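Local atomic coordinates of transcriptional regulator (Methanobacterium thermoautotrophicum, PDB entry 3BPV), a protein that probably binds DNA as a winged-helix transcription factor of the MarR family and represses transcription. Residues Pro2-Gly5 with Leu6-Ile10; Leu35-Ile38 with His39-Gly43; Val89-Arg92 with Gly93-Ile96; Asp114-Glu117 with Asp118-Lys121. All coordinates share one frame; numbering follows the deposited sequence.

Contact 1 (Pro2-Gly5 with Leu6-Ile10)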
# COMPACT_ATOMS: atom_id res chain seq x y z
N PRO A 2 8.81 -5.34 11.35
CA PRO A 2 9.70 -5.15 10.21
C PRO A 2 9.54 -3.72 9.70
O PRO A 2 8.51 -3.09 9.92
CB PRO A 2 9.19 -6.17 9.19
CG PRO A 2 8.56 -7.23 10.06
CD PRO A 2 7.84 -6.41 11.09
N LEU A 3 10.57 -3.19 9.04
CA LEU A 3 10.50 -1.83 8.52
C LEU A 3 9.23 -1.62 7.71
O LEU A 3 8.55 -0.60 7.85
CB LEU A 3 11.71 -1.53 7.63
CG LEU A 3 11.67 -0.14 6.97
CD1 LEU A 3 11.82 0.94 8.04
CD2 LEU A 3 12.78 -0.03 5.94
N LYS A 4 8.91 -2.58 6.86
CA LYS A 4 7.72 -2.44 6.03
C LYS A 4 6.47 -2.26 6.88
O LYS A 4 5.55 -1.54 6.49
CB LYS A 4 7.59 -3.64 5.09
CG LYS A 4 6.42 -3.57 4.11
CD LYS A 4 5.19 -4.23 4.69
CE LYS A 4 4.03 -4.14 3.71
NZ LYS A 4 2.84 -4.86 4.23
N GLY A 5 6.44 -2.90 8.05
CA GLY A 5 5.29 -2.78 8.93
C GLY A 5 5.14 -1.36 9.43
O GLY A 5 4.02 -0.85 9.54
N LEU A 6 6.25 -0.72 9.77
CA LEU A 6 6.20 0.66 10.24
C LEU A 6 5.72 1.57 9.12
O LEU A 6 4.87 2.44 9.34
CB LEU A 6 7.58 1.13 10.71
CG LEU A 6 8.10 0.45 11.97
CD1 LEU A 6 9.51 0.96 12.23
CD2 LEU A 6 7.18 0.75 13.16
N LEU A 7 6.25 1.37 7.91
CA LEU A 7 5.86 2.19 6.76
C LEU A 7 4.38 2.00 6.46
O LEU A 7 3.69 2.94 6.07
CB LEU A 7 6.70 1.82 5.53
CG LEU A 7 8.21 2.06 5.66
CD1 LEU A 7 8.88 1.75 4.31
CD2 LEU A 7 8.50 3.49 6.08
N SER A 8 3.89 0.78 6.66
CA SER A 8 2.49 0.49 6.41
C SER A 8 1.57 1.16 7.42
O SER A 8 0.46 1.57 7.09
CB SER A 8 2.27 -1.02 6.40
OG SER A 8 2.82 -1.58 5.22
N ILE A 9 2.02 1.28 8.67
CA ILE A 9 1.21 1.94 9.68
C ILE A 9 1.09 3.40 9.25
O ILE A 9 0.00 3.99 9.30
CB ILE A 9 1.87 1.86 11.07
CG1 ILE A 9 1.81 0.41 11.57
CG2 ILE A 9 1.18 2.81 12.04
CD1 ILE A 9 2.64 0.16 12.81
N ILE A 10 2.20 3.99 8.82
CA ILE A 10 2.20 5.37 8.37
C ILE A 10 1.26 5.53 7.16
O ILE A 10 0.43 6.44 7.13
CB ILE A 10 3.63 5.82 7.99
CG1 ILE A 10 4.52 5.81 9.24
CG2 ILE A 10 3.61 7.20 7.33
CD1 ILE A 10 6.00 5.98 8.97
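The K4 chain passes S8 on one flank of the opening turns of helix 3-21, the N-terminal helix of this MarR-family subunit, which here forms part of the dimer interface, as in MarR-family proteins. The lysine chain kinks at chi2 (-92°) and then runs straight, which carries CE past the serine hydroxyl, 3.2 Å from S8 OG. The hydroxyl lies beside its own backbone N (chi1 -73°) and is turned back to the preceding turn, where S8 OG is 3.0 Å from K4 O. The same carbonyl accepts the backbone bond from S8 N at 2.9 Å. K4 NZ goes on to a salt bridge with D29 of the second subunit. On another flank the leucines L3 and L7 meet more loosely, L3 CG and L7 CD1 being 4.3 Å apart. Their backbones are joined by the straightest bond of the contact, L7 N to L3 O at 3.0 Å and 167°. Both leucines are buried, and L7 also packs on C127 of the second subunit, while L6 lies on R124 of that subunit. P2, at the N-cap position, offers its carbonyl to L6 N in a longer bond. Farther round, I9 runs along the G5 carbonyl: G5 O takes the bond from I9 N, and I9 CG1 rests 3.3 Å from G5 O.

Contact 2 (Leu35-Ile38 with His39-Gly43)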
# COMPACT_ATOMS: atom_id res chain seq x y z
N LEU A 35 -4.56 8.41 -10.34
CA LEU A 35 -4.79 9.71 -10.96
C LEU A 35 -3.49 10.48 -11.12
O LEU A 35 -3.21 11.02 -12.19
CB LEU A 35 -5.78 10.52 -10.12
CG LEU A 35 -6.27 11.82 -10.75
CD1 LEU A 35 -7.02 11.52 -12.04
CD2 LEU A 35 -7.20 12.53 -9.77
N LEU A 36 -2.68 10.54 -10.07
CA LEU A 36 -1.42 11.28 -10.15
C LEU A 36 -0.46 10.64 -11.13
O LEU A 36 0.28 11.35 -11.83
CB LEU A 36 -0.76 11.39 -8.77
CG LEU A 36 -1.55 12.22 -7.74
CD1 LEU A 36 -0.80 12.23 -6.41
CD2 LEU A 36 -1.74 13.64 -8.26
N ARG A 37 -0.46 9.32 -11.21
CA ARG A 37 0.43 8.63 -12.14
C ARG A 37 0.03 8.89 -13.59
O ARG A 37 0.90 9.07 -14.45
CB ARG A 37 0.43 7.13 -11.86
CG ARG A 37 1.47 6.35 -12.66
CD ARG A 37 2.88 6.61 -12.15
NE ARG A 37 3.87 5.91 -12.96
CZ ARG A 37 4.17 6.24 -14.21
NH1 ARG A 37 3.56 7.26 -14.80
NH2 ARG A 37 5.08 5.55 -14.87
N ILE A 38 -1.27 8.91 -13.87
CA ILE A 38 -1.74 9.17 -15.22
C ILE A 38 -1.48 10.63 -15.57
O ILE A 38 -1.15 10.97 -16.71
CB ILE A 38 -3.24 8.87 -15.35
CG1 ILE A 38 -3.50 7.39 -15.04
CG2 ILE A 38 -3.73 9.20 -16.76
CD1 ILE A 38 -4.96 7.06 -14.84
N HIS A 39 -1.65 11.49 -14.57
CA HIS A 39 -1.44 12.92 -14.70
C HIS A 39 -0.02 13.24 -15.17
O HIS A 39 0.19 14.10 -16.03
CB HIS A 39 -1.72 13.61 -13.35
CG HIS A 39 -1.29 15.04 -13.29
ND1 HIS A 39 -1.82 16.01 -14.11
CD2 HIS A 39 -0.41 15.67 -12.47
CE1 HIS A 39 -1.28 17.18 -13.80
NE2 HIS A 39 -0.42 17.00 -12.81
N ARG A 40 0.95 12.53 -14.62
CA ARG A 40 2.34 12.77 -14.99
C ARG A 40 2.75 12.02 -16.26
O ARG A 40 3.82 12.28 -16.81
CB ARG A 40 3.27 12.39 -13.83
CG ARG A 40 3.30 10.91 -13.48
CD ARG A 40 4.33 10.65 -12.39
NE ARG A 40 5.65 11.12 -12.77
CZ ARG A 40 6.35 10.64 -13.80
NH1 ARG A 40 5.85 9.66 -14.54
NH2 ARG A 40 7.55 11.14 -14.08
N GLU A 41 1.90 11.11 -16.73
CA GLU A 41 2.21 10.36 -17.94
C GLU A 41 0.96 10.16 -18.80
O GLU A 41 0.45 9.05 -18.94
CB GLU A 41 2.84 9.01 -17.55
CG GLU A 41 3.37 8.19 -18.72
CD GLU A 41 4.27 7.05 -18.26
OE1 GLU A 41 4.50 6.12 -19.05
OE2 GLU A 41 4.75 7.09 -17.11
N PRO A 42 0.46 11.26 -19.40
CA PRO A 42 -0.73 11.21 -20.25
C PRO A 42 -0.59 10.20 -21.38
O PRO A 42 0.41 10.18 -22.09
CB PRO A 42 -0.85 12.65 -20.76
CG PRO A 42 0.56 13.15 -20.74
CD PRO A 42 1.07 12.60 -19.43
N GLY A 43 -1.60 9.35 -21.53
CA GLY A 43 -1.58 8.34 -22.57
C GLY A 43 -1.03 6.99 -22.15
O GLY A 43 -0.98 6.06 -22.94
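R37 and E41 make the tight part of this contact. Their side chains run alongside each other in the same direction, and R37 presents its two end nitrogens to a single oxygen: R37 NH1 is 2.6 Å and R37 NH2 2.7 Å from E41 OE2. That oxygen lies in the guanidinium plane, yet both donors reach it from one face of the carboxylate, and the two flat groups are turned 41° apart. A bend at chi2 (72°) swings the R37 chain down the helix to meet the glutamate, and F52 adds a cation-pi contact to the guanidinium. The stretch is the C-terminal part of helix 29-40 in the winged-helix domain; on its inner side I38 packs against strand 84-89 and L49, and L35 against I97 and I100. Where the chain leaves the helix, E41 N bonds to I38 O at 3.1 Å from well above the carbonyl plane. The other side is looser and faces solvent. R40 brings NH1 over one face of the R37 guanidinium, 3.3 Å from R37 NH1, with the two planes almost perpendicular; the nearby E41 carboxylate probably offsets the like charges and completes a salt-bridge network, although R40 NH1 to E41 OE2 is long at 3.8 Å. H39, also exposed, touches the preceding turn chiefly with its CB, 3.2 Å from L35 O.

Contact 3 (Val89-Arg92 with Gly93-Ile96)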
# COMPACT_ATOMS: atom_id res chain seq x y z
N VAL A 89 -6.04 11.94 -17.95
CA VAL A 89 -6.82 12.66 -16.95
C VAL A 89 -7.69 13.68 -17.68
O VAL A 89 -7.23 14.34 -18.61
CB VAL A 89 -5.91 13.39 -15.95
CG1 VAL A 89 -6.76 14.08 -14.90
CG2 VAL A 89 -4.96 12.40 -15.30
N THR A 90 -8.94 13.78 -17.26
CA THR A 90 -9.87 14.72 -17.87
C THR A 90 -9.58 16.10 -17.30
O THR A 90 -8.76 16.25 -16.39
CB THR A 90 -11.31 14.38 -17.53
OG1 THR A 90 -11.48 14.44 -16.11
CG2 THR A 90 -11.67 12.98 -18.03
N ARG A 91 -10.25 17.12 -17.83
CA ARG A 91 -10.07 18.48 -17.35
C ARG A 91 -10.50 18.51 -15.88
O ARG A 91 -9.85 19.13 -15.05
CB ARG A 91 -10.92 19.45 -18.16
CG ARG A 91 -10.83 20.88 -17.67
CD ARG A 91 -9.45 21.49 -17.87
NE ARG A 91 -9.12 21.68 -19.28
CZ ARG A 91 -8.65 20.74 -20.09
NH1 ARG A 91 -8.44 19.51 -19.64
NH2 ARG A 91 -8.39 21.02 -21.36
N ARG A 92 -11.60 17.82 -15.60
CA ARG A 92 -12.14 17.74 -14.25
C ARG A 92 -11.10 17.13 -13.31
O ARG A 92 -10.90 17.60 -12.19
CB ARG A 92 -13.40 16.87 -14.26
CG ARG A 92 -14.12 16.73 -12.93
CD ARG A 92 -14.79 18.04 -12.51
NE ARG A 92 -15.77 17.84 -11.44
CZ ARG A 92 -15.48 17.44 -10.21
NH1 ARG A 92 -14.23 17.19 -9.86
NH2 ARG A 92 -16.46 17.28 -9.32
N GLY A 93 -10.42 16.09 -13.78
CA GLY A 93 -9.40 15.44 -12.98
C GLY A 93 -8.20 16.33 -12.71
O GLY A 93 -7.68 16.35 -11.59
N GLU A 94 -7.76 17.07 -13.72
CA GLU A 94 -6.61 17.96 -13.55
C GLU A 94 -6.93 19.10 -12.59
O GLU A 94 -6.05 19.61 -11.90
CB GLU A 94 -6.20 18.55 -14.90
CG GLU A 94 -5.92 17.52 -15.98
CD GLU A 94 -5.43 18.14 -17.26
OE1 GLU A 94 -6.15 19.00 -17.83
OE2 GLU A 94 -4.32 17.79 -17.71
N GLU A 95 -8.20 19.49 -12.53
CA GLU A 95 -8.60 20.59 -11.67
C GLU A 95 -8.68 20.26 -10.19
O GLU A 95 -8.68 21.16 -9.35
CB GLU A 95 -9.91 21.18 -12.19
CG GLU A 95 -9.74 21.73 -13.60
CD GLU A 95 -11.04 22.07 -14.28
OE1 GLU A 95 -12.00 21.29 -14.17
OE2 GLU A 95 -11.09 23.12 -14.96
N ILE A 96 -8.73 18.97 -9.85
CA ILE A 96 -8.79 18.57 -8.45
C ILE A 96 -7.42 18.22 -7.89
O ILE A 96 -7.28 17.93 -6.71
CB ILE A 96 -9.73 17.36 -8.21
CG1 ILE A 96 -9.21 16.13 -8.97
CG2 ILE A 96 -11.15 17.71 -8.61
CD1 ILE A 96 -9.95 14.85 -8.63
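V89 ends strand 84-89 of the winged-helix domain and lies against the N-capped short helix 91-95 that follows. Its CG1, anti to the backbone N (chi1 -178°), presses on the helix backbone, 3.5 Å from G93 C, and lies 3.7 Å from E94 CG. G93 has no side chain, and a beta carbon there would collide with this methyl group. T90 is the N-cap: its OG1 accepts from G93 N at 3.0 Å and also bonds to G71 O, while T90 O takes the backbone bond from E94 N. R91 is bent twice, at chi2 and chi3, which folds its guanidinium back over the helix start; R91 NH1 then meets E94 OE1 at 3.0 Å in a salt bridge, the two planes turned 43° apart. Were E94 an alanine, the R91 guanidinium would probably lose this mate and be freer to swing, and a gap would be likely to open beside the V89 methyl. Farther round, the R91 chain crosses E95, with R91 CG 3.5 Å from E95 OE2; R91 O accepts the backbone bond from E95 N. R92 reaches out on the exposed side, and F72 packs against it. Its chain crosses I96 at about a right angle, and the edge of the guanidinium meets the isoleucine methyl, R92 NH1 lying 3.4 Å from I96 CG2.

Contact 4 (Asp114-Glu117 with Asp118-Lys121)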
# COMPACT_ATOMS: atom_id res chain seq x y z
N ASP A 114 5.56 16.59 15.81
CA ASP A 114 6.55 16.48 16.87
C ASP A 114 7.98 16.35 16.35
O ASP A 114 8.88 15.93 17.08
CB ASP A 114 6.22 15.29 17.77
CG ASP A 114 4.94 15.49 18.56
OD1 ASP A 114 4.43 14.51 19.13
OD2 ASP A 114 4.45 16.64 18.61
N PHE A 115 8.19 16.71 15.09
CA PHE A 115 9.51 16.65 14.48
C PHE A 115 10.07 18.06 14.32
O PHE A 115 9.32 18.98 13.98
CB PHE A 115 9.43 16.04 13.08
CG PHE A 115 9.65 14.55 13.04
CD1 PHE A 115 8.91 13.70 13.84
CD2 PHE A 115 10.59 14.01 12.17
CE1 PHE A 115 9.10 12.32 13.78
CE2 PHE A 115 10.79 12.63 12.09
CZ PHE A 115 10.04 11.79 12.90
N THR A 116 11.36 18.24 14.55
CA THR A 116 11.93 19.56 14.32
C THR A 116 12.06 19.60 12.80
O THR A 116 12.01 18.57 12.14
CB THR A 116 13.33 19.71 14.91
OG1 THR A 116 14.22 18.80 14.26
CG2 THR A 116 13.31 19.43 16.40
N GLU A 117 12.22 20.79 12.24
CA GLU A 117 12.34 20.91 10.80
C GLU A 117 13.57 20.15 10.29
O GLU A 117 13.52 19.55 9.21
CB GLU A 117 12.40 22.38 10.40
CG GLU A 117 12.10 22.63 8.93
CD GLU A 117 10.73 22.11 8.53
OE1 GLU A 117 9.72 22.50 9.17
OE2 GLU A 117 10.65 21.32 7.57
N ASP A 118 14.66 20.16 11.05
CA ASP A 118 15.87 19.45 10.63
C ASP A 118 15.62 17.95 10.54
O ASP A 118 16.15 17.28 9.65
CB ASP A 118 17.03 19.72 11.59
CG ASP A 118 17.56 21.13 11.49
OD1 ASP A 118 17.82 21.59 10.36
OD2 ASP A 118 17.74 21.78 12.54
N GLU A 119 14.83 17.42 11.47
CA GLU A 119 14.51 15.99 11.46
C GLU A 119 13.64 15.67 10.25
O GLU A 119 13.84 14.65 9.60
CB GLU A 119 13.78 15.58 12.74
CG GLU A 119 14.62 15.62 14.01
CD GLU A 119 13.82 15.20 15.23
OE1 GLU A 119 12.70 15.72 15.42
OE2 GLU A 119 14.32 14.35 16.00
N ARG A 120 12.68 16.53 9.95
CA ARG A 120 11.80 16.30 8.81
C ARG A 120 12.61 16.31 7.52
O ARG A 120 12.39 15.49 6.62
CB ARG A 120 10.71 17.38 8.75
CG ARG A 120 9.83 17.30 7.49
CD ARG A 120 9.06 18.60 7.29
NE ARG A 120 8.34 18.62 6.02
CZ ARG A 120 7.75 19.70 5.53
NH1 ARG A 120 7.80 20.85 6.19
NH2 ARG A 120 7.11 19.64 4.37
N LYS A 121 13.56 17.24 7.42
CA LYS A 121 14.41 17.34 6.24
C LYS A 121 15.29 16.10 6.10
O LYS A 121 15.49 15.58 4.99
CB LYS A 121 15.28 18.60 6.35
CG LYS A 121 16.11 18.90 5.11
CD LYS A 121 16.88 20.20 5.28
CE LYS A 121 17.73 20.52 4.06
NZ LYS A 121 18.44 21.81 4.22
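A capping box between T116 and E119 starts helix 117-136. T116 N donates to E119 OE1 at 3.0 Å, a nearly straight bond (166°) received on the anti side of the carboxylate, and E119 N returns one to T116 OG1 at 3.2 Å. The threonine hydroxyl points between its backbone N and carbonyl carbon (chi1 64°), which turns it toward E119 N. The other carboxylate oxygen, E119 OE2, pairs with R129 of the second subunit. With E119 cut back to an alanine, T116 N is likely to lose its side-chain acceptor, and R129 of the second subunit this carboxylate. The F115 side chain crosses that of E119 at about a right angle, F115 CD2 coming 3.6 Å from E119 CB, and the ring edge points to R120 N. Beyond the box E117 and R120 run alongside each other; E117 OE2 touches R120 CD at 3.2 Å, and the salt bridge from E117 OE2 to R120 NH1, also 3.2 Å, rests on a weak hydrogen bond. The contact lies on the surface, where the loop after helix 97-111 turns into helix 117-136: F115 meets F112 edge-to-face, and also reaches L130 and R129 of the second subunit, the latter by a cation-pi contact.

Each contact lies within one unbroken stretch, so none closes a long loop; the four follow in series, without nesting or crossing. From the N terminus, contact 1 opens helix 3-21 beside the second subunit. Contact 2 ends helix 29-40, on the other side of the chain's centre. Contact 3 carries the chain from strand 84-89 into helix 91-95 and touches contact 2, where V89 CG2 packs 3.5 Å from H39 N and L35 meets I96; together they join helix 29-40 to strand 84-89 of the wing and to the end of the short helix 91-95. Contact 4 begins helix 117-136, its nearest atoms about 8 Å from contact 1. Contacts 1 and 4 both border the second subunit.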